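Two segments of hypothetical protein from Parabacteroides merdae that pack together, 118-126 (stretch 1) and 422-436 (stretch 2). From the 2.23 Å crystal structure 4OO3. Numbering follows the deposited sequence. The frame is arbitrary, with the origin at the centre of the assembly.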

ATOM      1  N   ASP A 118      -3.464  -8.020   1.348  1.00 29.69           N
ATOM      2  CA  ASP A 118      -3.412  -6.599   1.096  1.00 28.14           C
ATOM      3  C   ASP A 118      -3.215  -5.861   2.426  1.00 28.64           C
ATOM      4  O   ASP A 118      -3.485  -6.395   3.508  1.00 27.30           O
ATOM      5  N   LYS A 119      -2.717  -4.639   2.342  1.00 26.74           N
ATOM      6  CA  LYS A 119      -2.711  -3.746   3.493  1.00 29.89           C
ATOM      7  C   LYS A 119      -4.130  -3.280   3.840  1.00 30.34           C
ATOM      8  O   LYS A 119      -5.031  -3.344   3.001  1.00 30.74           O
ATOM      9  N   PRO A 120      -4.353  -2.837   5.091  1.00 31.69           N
ATOM     10  CA  PRO A 120      -3.501  -2.947   6.267  1.00 28.41           C
ATOM     11  C   PRO A 120      -3.797  -4.237   7.021  1.00 29.13           C
ATOM     12  O   PRO A 120      -4.969  -4.570   7.235  1.00 27.75           O
HETATM   13  N   MSE A 121      -2.744  -4.944   7.427  1.00 29.39           N
HETATM   14  CA  MSE A 121      -2.873  -6.201   8.191  1.00 27.09           C
HETATM   15  C   MSE A 121      -3.234  -5.981   9.632  1.00 28.66           C
HETATM   16  O   MSE A 121      -3.554  -6.934  10.337  1.00 32.42           O
ATOM     17  N   ALA A 122      -3.174  -4.735  10.093  1.00 31.17           N
ATOM     18  CA  ALA A 122      -3.706  -4.360  11.408  1.00 32.04           C
ATOM     19  C   ALA A 122      -4.216  -2.924  11.358  1.00 31.62           C
ATOM     20  O   ALA A 122      -3.583  -2.079  10.719  1.00 31.51           O
ATOM     21  N   ILE A 123      -5.347  -2.667  12.031  1.00 30.58           N
ATOM     22  CA  ILE A 123      -6.013  -1.351  12.030  1.00 30.65           C
ATOM     23  C   ILE A 123      -6.107  -0.681  13.412  1.00 31.70           C
ATOM     24  O   ILE A 123      -6.726   0.376  13.548  1.00 29.65           O
ATOM     25  N   ASN A 124      -5.511  -1.309  14.421  1.00 33.48           N
ATOM     26  CA  ASN A 124      -5.425  -0.758  15.768  1.00 35.73           C
ATOM     27  C   ASN A 124      -4.438  -1.561  16.623  1.00 37.61           C
ATOM     28  O   ASN A 124      -3.916  -2.595  16.185  1.00 34.22           O
ATOM     29  N   SER A 125      -4.185  -1.080  17.837  1.00 38.74           N
ATOM     30  CA  SER A 125      -3.193  -1.694  18.717  1.00 41.04           C
ATOM     31  C   SER A 125      -3.538  -3.117  19.112  1.00 38.90           C
ATOM     32  O   SER A 125      -2.651  -3.951  19.226  1.00 39.47           O
ATOM     33  N   GLN A 126      -4.821  -3.387  19.317  1.00 41.23           N
ATOM     34  CA  GLN A 126      -5.276  -4.738  19.620  1.00 42.81           C
ATOM     35  C   GLN A 126      -4.921  -5.671  18.466  1.00 40.03           C
ATOM     36  O   GLN A 126      -4.312  -6.717  18.679  1.00 40.16           O
ATOM     37  N   ASN A 422      10.385  -4.921   9.580  1.00 27.25           N
ATOM     38  CA  ASN A 422       9.943  -3.634   9.023  1.00 26.18           C
ATOM     39  C   ASN A 422       8.443  -3.529   8.756  1.00 25.20           C
ATOM     40  O   ASN A 422       7.886  -2.427   8.842  1.00 27.48           O
HETATM   41  N   MSE A 423       7.789  -4.649   8.446  1.00 24.12           N
HETATM   42  CA  MSE A 423       6.321  -4.684   8.384  1.00 23.97           C
HETATM   43  C   MSE A 423       5.781  -4.383   9.768  1.00 25.48           C
HETATM   44  O   MSE A 423       4.874  -3.559   9.933  1.00 26.06           O
ATOM     45  N   LEU A 424       6.355  -5.020  10.783  1.00 26.90           N
ATOM     46  CA  LEU A 424       5.970  -4.744  12.164  1.00 28.22           C
ATOM     47  C   LEU A 424       6.239  -3.296  12.582  1.00 28.67           C
ATOM     48  O   LEU A 424       5.391  -2.676  13.210  1.00 29.31           O
ATOM     49  N   ALA A 425       7.404  -2.750  12.233  1.00 29.27           N
ATOM     50  CA  ALA A 425       7.703  -1.349  12.563  1.00 30.34           C
ATOM     51  C   ALA A 425       6.699  -0.412  11.910  1.00 30.10           C
ATOM     52  O   ALA A 425       6.268   0.571  12.513  1.00 32.41           O
ATOM     53  N   LYS A 426       6.317  -0.754  10.685  1.00 28.31           N
ATOM     54  CA  LYS A 426       5.364   0.014   9.911  1.00 27.06           C
ATOM     55  C   LYS A 426       4.022   0.054  10.622  1.00 26.61           C
ATOM     56  O   LYS A 426       3.466   1.133  10.847  1.00 26.65           O
ATOM     57  N   TYR A 427       3.505  -1.127  10.953  1.00 25.54           N
ATOM     58  CA  TYR A 427       2.205  -1.249  11.609  1.00 26.81           C
ATOM     59  C   TYR A 427       2.224  -0.737  13.049  1.00 28.29           C
ATOM     60  O   TYR A 427       1.207  -0.234  13.539  1.00 29.37           O
ATOM     61  N   TYR A 428       3.366  -0.849  13.724  1.00 28.81           N
ATOM     62  CA  TYR A 428       3.520  -0.209  15.030  1.00 29.56           C
ATOM     63  C   TYR A 428       3.317   1.296  14.887  1.00 30.27           C
ATOM     64  O   TYR A 428       2.598   1.912  15.678  1.00 30.65           O
ATOM     65  N   THR A 429       3.949   1.881  13.870  1.00 30.04           N
ATOM     66  CA  THR A 429       3.830   3.315  13.614  1.00 30.23           C
ATOM     67  C   THR A 429       2.368   3.726  13.395  1.00 30.29           C
ATOM     68  O   THR A 429       1.880   4.649  14.051  1.00 33.13           O
ATOM     69  N   THR A 430       1.657   3.030  12.509  1.00 28.99           N
ATOM     70  CA  THR A 430       0.288   3.434  12.172  1.00 27.83           C
ATOM     71  C   THR A 430      -0.707   3.244  13.312  1.00 29.39           C
ATOM     72  O   THR A 430      -1.495   4.149  13.597  1.00 28.99           O
ATOM     73  N   THR A 431      -0.687   2.079  13.954  1.00 29.73           N
ATOM     74  CA  THR A 431      -1.642   1.801  15.035  1.00 31.41           C
ATOM     75  C   THR A 431      -1.387   2.657  16.288  1.00 33.19           C
ATOM     76  O   THR A 431      -2.330   3.061  16.964  1.00 33.99           O
ATOM     77  N   SER A 432      -0.119   2.945  16.581  1.00 36.20           N
ATOM     78  CA  SER A 432       0.237   3.850  17.682  1.00 38.19           C
ATOM     79  C   SER A 432      -0.264   5.270  17.438  1.00 38.57           C
ATOM     80  O   SER A 432      -0.675   5.959  18.374  1.00 40.83           O
ATOM     81  N   ALA A 433      -0.222   5.704  16.182  1.00 36.99           N
ATOM     82  CA  ALA A 433      -0.697   7.031  15.806  1.00 35.58           C
ATOM     83  C   ALA A 433      -2.208   7.142  15.995  1.00 35.37           C
ATOM     84  O   ALA A 433      -2.709   8.185  16.420  1.00 34.91           O
ATOM     85  N   LEU A 434      -2.935   6.069  15.690  1.00 33.38           N
ATOM     86  CA  LEU A 434      -4.381   6.062  15.906  1.00 34.23           C
ATOM     87  C   LEU A 434      -4.708   6.344  17.366  1.00 35.09           C
ATOM     88  O   LEU A 434      -5.585   7.141  17.662  1.00 34.74           O
ATOM     89  N   ASP A 435      -3.998   5.680  18.271  1.00 38.21           N
ATOM     90  CA  ASP A 435      -4.184   5.875  19.715  1.00 39.56           C
ATOM     91  C   ASP A 435      -3.845   7.298  20.167  1.00 41.49           C
ATOM     92  O   ASP A 435      -4.597   7.906  20.926  1.00 42.55           O
HETATM   93  N   MSE A 436      -2.713   7.818  19.701  1.00 41.97           N
HETATM   94  CA  MSE A 436      -2.303   9.193  20.000  1.00 40.72           C
HETATM   95  C   MSE A 436      -3.333  10.158  19.475  1.00 41.70           C
HETATM   96  O   MSE A 436      -3.760  11.066  20.188  1.00 43.51           O
TER

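Stretch 2 is helical throughout and meets stretch 1, mostly an irregular segment that enters a helix at Ser125, through Met423, Tyr427, Thr431 and Leu434, a spacing of three or four that keeps one side of the helix on the contact, with Asp435 joining at the end.

Met423, a selenomethionine pointing toward stretch 1 with chi1 m, opens the series: its SE lies 3.9 Å from CE of Met121, also selenomethionine and also m, so two flexible ends meet as apolar filler. Lys426 points the same way but makes no contact.

One turn on, Tyr427 (m) gives up the most surface. Its ring lies against Pro120, CB of Pro120 to CE1 of Tyr427 being 3.9 Å, and against Met121, whose CE sits 3.8 Å from CE2 of Tyr427. The ring also carries a polar anchor: N of Met121 donates to OH of Tyr427 at 3.0 Å, nearly straight at 168°. Pro120, preceded by a cis peptide bond, places its CA at the ring edge.

Thr430 points sideways and reaches across through water: water 1 accepts from OG1 of Thr430 at 2.6 Å and donates to O of Ala122 at 2.8 Å.

Thr431 (p) sits where the backbones come closest, its CA 4.6 Å from that of Asn124. CG2 of Thr431 packs 3.3 Å from O of Asn124, while OG1 of Thr431 donates back to O of Tyr427 at 2.7 Å. Water 2 donates to both OG1 of Thr431 (2.7 Å) and OG of Ser125 (2.8 Å).

Leu434 (t, p) brings CD2 to 3.3 Å from O of Ile123 and 4.0 Å from CB of Asn124.

Asp435 (m) starts sideways, but its end comes nearer, and OD2 of Asp435 accepts from OG of Ser125 at 2.6 Å. Apolar packing is densest around Met423 and Tyr427; from Thr430 on, waters and the bond from Ser125 to Asp435 join in, with Leu434 still apolar among them.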

ATOM      1  CB  ASP A 118      -4.710  -6.129   0.444  1.00 29.71           C
ATOM      2  CG  ASP A 118      -4.548  -4.814  -0.302  1.00 31.78           C
ATOM      3  OD1 ASP A 118      -3.411  -4.284  -0.366  1.00 33.82           O
ATOM      4  OD2 ASP A 118      -5.561  -4.323  -0.843  1.00 30.40           O
ATOM      5  CB  LYS A 119      -1.802  -2.537   3.236  1.00 31.80           C
ATOM      6  CG  LYS A 119      -1.952  -1.882   1.859  1.00 34.08           C
ATOM      7  CD  LYS A 119      -2.588  -0.508   1.894  1.00 39.65           C
ATOM      8  CE  LYS A 119      -4.079  -0.555   2.136  1.00 40.72           C
ATOM      9  NZ  LYS A 119      -4.713   0.661   1.580  1.00 44.49           N
ATOM     10  CB  PRO A 120      -3.928  -1.743   7.113  1.00 29.70           C
ATOM     11  CG  PRO A 120      -5.356  -1.535   6.767  1.00 29.04           C
ATOM     12  CD  PRO A 120      -5.570  -2.045   5.370  1.00 28.71           C
HETATM   13  CB  MSE A 121      -1.575  -7.010   8.085  1.00 23.53           C
HETATM   14  CG  MSE A 121      -1.355  -7.425   6.633  1.00 21.75           C
HETATM   15 SE   MSE A 121      -0.120  -8.957   6.541  0.75 19.11          SE
HETATM   16  CE  MSE A 121       1.481  -7.983   7.117  1.00 20.55           C
ATOM     17  CB  ALA A 122      -2.643  -4.509  12.487  1.00 32.75           C
ATOM     18  CB  ILE A 123      -7.440  -1.433  11.435  1.00 30.19           C
ATOM     19  CG1 ILE A 123      -8.360  -2.298  12.305  1.00 31.17           C
ATOM     20  CG2 ILE A 123      -7.397  -1.961  10.016  1.00 28.91           C
ATOM     21  CD1 ILE A 123      -9.802  -2.312  11.834  1.00 31.21           C
ATOM     22  CB  ASN A 124      -6.806  -0.685  16.446  1.00 36.20           C
ATOM     23  CG  ASN A 124      -7.534  -2.015  16.456  1.00 38.38           C
ATOM     24  OD1 ASN A 124      -6.950  -3.070  16.690  1.00 41.52           O
ATOM     25  ND2 ASN A 124      -8.830  -1.964  16.220  1.00 41.03           N
ATOM     26  CB  SER A 125      -2.975  -0.837  19.960  1.00 42.87           C
ATOM     27  OG  SER A 125      -2.322   0.358  19.576  1.00 48.03           O
ATOM     28  CB  GLN A 126      -6.784  -4.753  19.887  1.00 49.20           C
ATOM     29  CG  GLN A 126      -7.375  -6.133  20.124  1.00 59.68           C
ATOM     30  CD  GLN A 126      -8.881  -6.098  20.316  1.00 68.91           C
ATOM     31  OE1 GLN A 126      -9.372  -5.857  21.421  1.00 76.10           O
ATOM     32  NE2 GLN A 126      -9.626  -6.350  19.239  1.00 72.67           N
ATOM     33  CB  ASN A 422      10.744  -3.279   7.769  1.00 26.18           C
ATOM     34  CG  ASN A 422      12.218  -3.049   8.072  1.00 26.72           C
ATOM     35  OD1 ASN A 422      12.656  -3.160   9.221  1.00 26.28           O
ATOM     36  ND2 ASN A 422      12.987  -2.718   7.047  1.00 26.99           N
HETATM   37  CB  MSE A 423       5.786  -6.023   7.865  1.00 22.67           C
HETATM   38  CG  MSE A 423       5.945  -6.147   6.352  1.00 20.64           C
HETATM   39 SE   MSE A 423       5.094  -7.784   5.670  0.75 17.69          SE
HETATM   40  CE  MSE A 423       6.476  -9.111   6.111  1.00 19.92           C
ATOM     41  CB  LEU A 424       6.674  -5.700  13.119  1.00 30.91           C
ATOM     42  CG  LEU A 424       6.141  -7.132  13.134  1.00 31.09           C
ATOM     43  CD1 LEU A 424       7.016  -7.982  14.042  1.00 31.84           C
ATOM     44  CD2 LEU A 424       4.687  -7.160  13.589  1.00 32.21           C
ATOM     45  CB  ALA A 425       9.121  -0.979  12.150  1.00 30.59           C
ATOM     46  CB  LYS A 426       5.199  -0.645   8.544  1.00 26.78           C
ATOM     47  CG  LYS A 426       4.337   0.103   7.551  1.00 27.71           C
ATOM     48  CD  LYS A 426       3.532  -0.844   6.671  1.00 29.60           C
ATOM     49  CE  LYS A 426       4.383  -1.905   6.006  1.00 29.98           C
ATOM     50  NZ  LYS A 426       3.602  -2.895   5.237  1.00 27.55           N
ATOM     51  CB  TYR A 427       1.680  -2.693  11.542  1.00 26.39           C
ATOM     52  CG  TYR A 427       1.215  -3.068  10.164  1.00 25.18           C
ATOM     53  CD1 TYR A 427       0.114  -2.443   9.601  1.00 26.66           C
ATOM     54  CD2 TYR A 427       1.884  -4.031   9.410  1.00 24.76           C
ATOM     55  CE1 TYR A 427      -0.308  -2.757   8.325  1.00 26.58           C
ATOM     56  CE2 TYR A 427       1.468  -4.356   8.138  1.00 24.17           C
ATOM     57  CZ  TYR A 427       0.370  -3.711   7.601  1.00 24.98           C
ATOM     58  OH  TYR A 427      -0.070  -4.024   6.343  1.00 23.02           O
ATOM     59  CB  TYR A 428       4.898  -0.481  15.641  1.00 30.36           C
ATOM     60  CG  TYR A 428       5.129   0.293  16.924  1.00 31.63           C
ATOM     61  CD1 TYR A 428       4.594  -0.146  18.128  1.00 33.64           C
ATOM     62  CD2 TYR A 428       5.858   1.472  16.926  1.00 33.81           C
ATOM     63  CE1 TYR A 428       4.791   0.559  19.305  1.00 35.34           C
ATOM     64  CE2 TYR A 428       6.063   2.188  18.099  1.00 35.96           C
ATOM     65  CZ  TYR A 428       5.525   1.727  19.284  1.00 37.22           C
ATOM     66  OH  TYR A 428       5.722   2.442  20.445  1.00 41.40           O
ATOM     67  CB  THR A 429       4.706   3.757  12.416  1.00 29.95           C
ATOM     68  OG1 THR A 429       6.048   3.265  12.586  1.00 30.34           O
ATOM     69  CG2 THR A 429       4.751   5.272  12.309  1.00 29.03           C
ATOM     70  CB  THR A 430      -0.254   2.709  10.938  1.00 25.96           C
ATOM     71  OG1 THR A 430      -0.193   1.295  11.138  1.00 27.93           O
ATOM     72  CG2 THR A 430       0.550   3.094   9.693  1.00 25.84           C
ATOM     73  CB  THR A 431      -1.666   0.310  15.404  1.00 31.89           C
ATOM     74  OG1 THR A 431      -0.349  -0.125  15.763  1.00 32.26           O
ATOM     75  CG2 THR A 431      -2.177  -0.515  14.231  1.00 31.71           C
ATOM     76  CB  SER A 432       1.753   3.883  17.895  1.00 39.05           C
ATOM     77  OG  SER A 432       2.218   2.631  18.361  1.00 42.44           O
ATOM     78  CB  ALA A 433      -0.310   7.344  14.367  1.00 34.56           C
ATOM     79  CB  LEU A 434      -4.999   4.731  15.481  1.00 33.70           C
ATOM     80  CG  LEU A 434      -6.512   4.596  15.678  1.00 34.31           C
ATOM     81  CD1 LEU A 434      -7.263   5.637  14.860  1.00 35.18           C
ATOM     82  CD2 LEU A 434      -6.970   3.194  15.320  1.00 34.02           C
ATOM     83  CB  ASP A 435      -3.343   4.862  20.501  1.00 39.18           C
ATOM     84  CG  ASP A 435      -3.887   3.444  20.400  1.00 40.83           C
ATOM     85  OD1 ASP A 435      -5.053   3.272  19.978  1.00 40.24           O
ATOM     86  OD2 ASP A 435      -3.151   2.496  20.748  1.00 43.07           O
HETATM   87  CB  MSE A 436      -0.935   9.461  19.365  1.00 39.64           C
HETATM   88  CG  MSE A 436      -0.545  10.935  19.429  1.00 39.42           C
HETATM   89 SE   MSE A 436       1.379  11.115  19.057  0.75 37.35          SE
HETATM   90  CE  MSE A 436       2.012  10.463  20.803  1.00 37.22           C
TER
HETATM   91  O   HOH W   1      -2.062   0.121   9.801  1.00 23.71           O
HETATM   92  O   HOH W   2       0.117  -0.208  18.410  1.00 32.54           O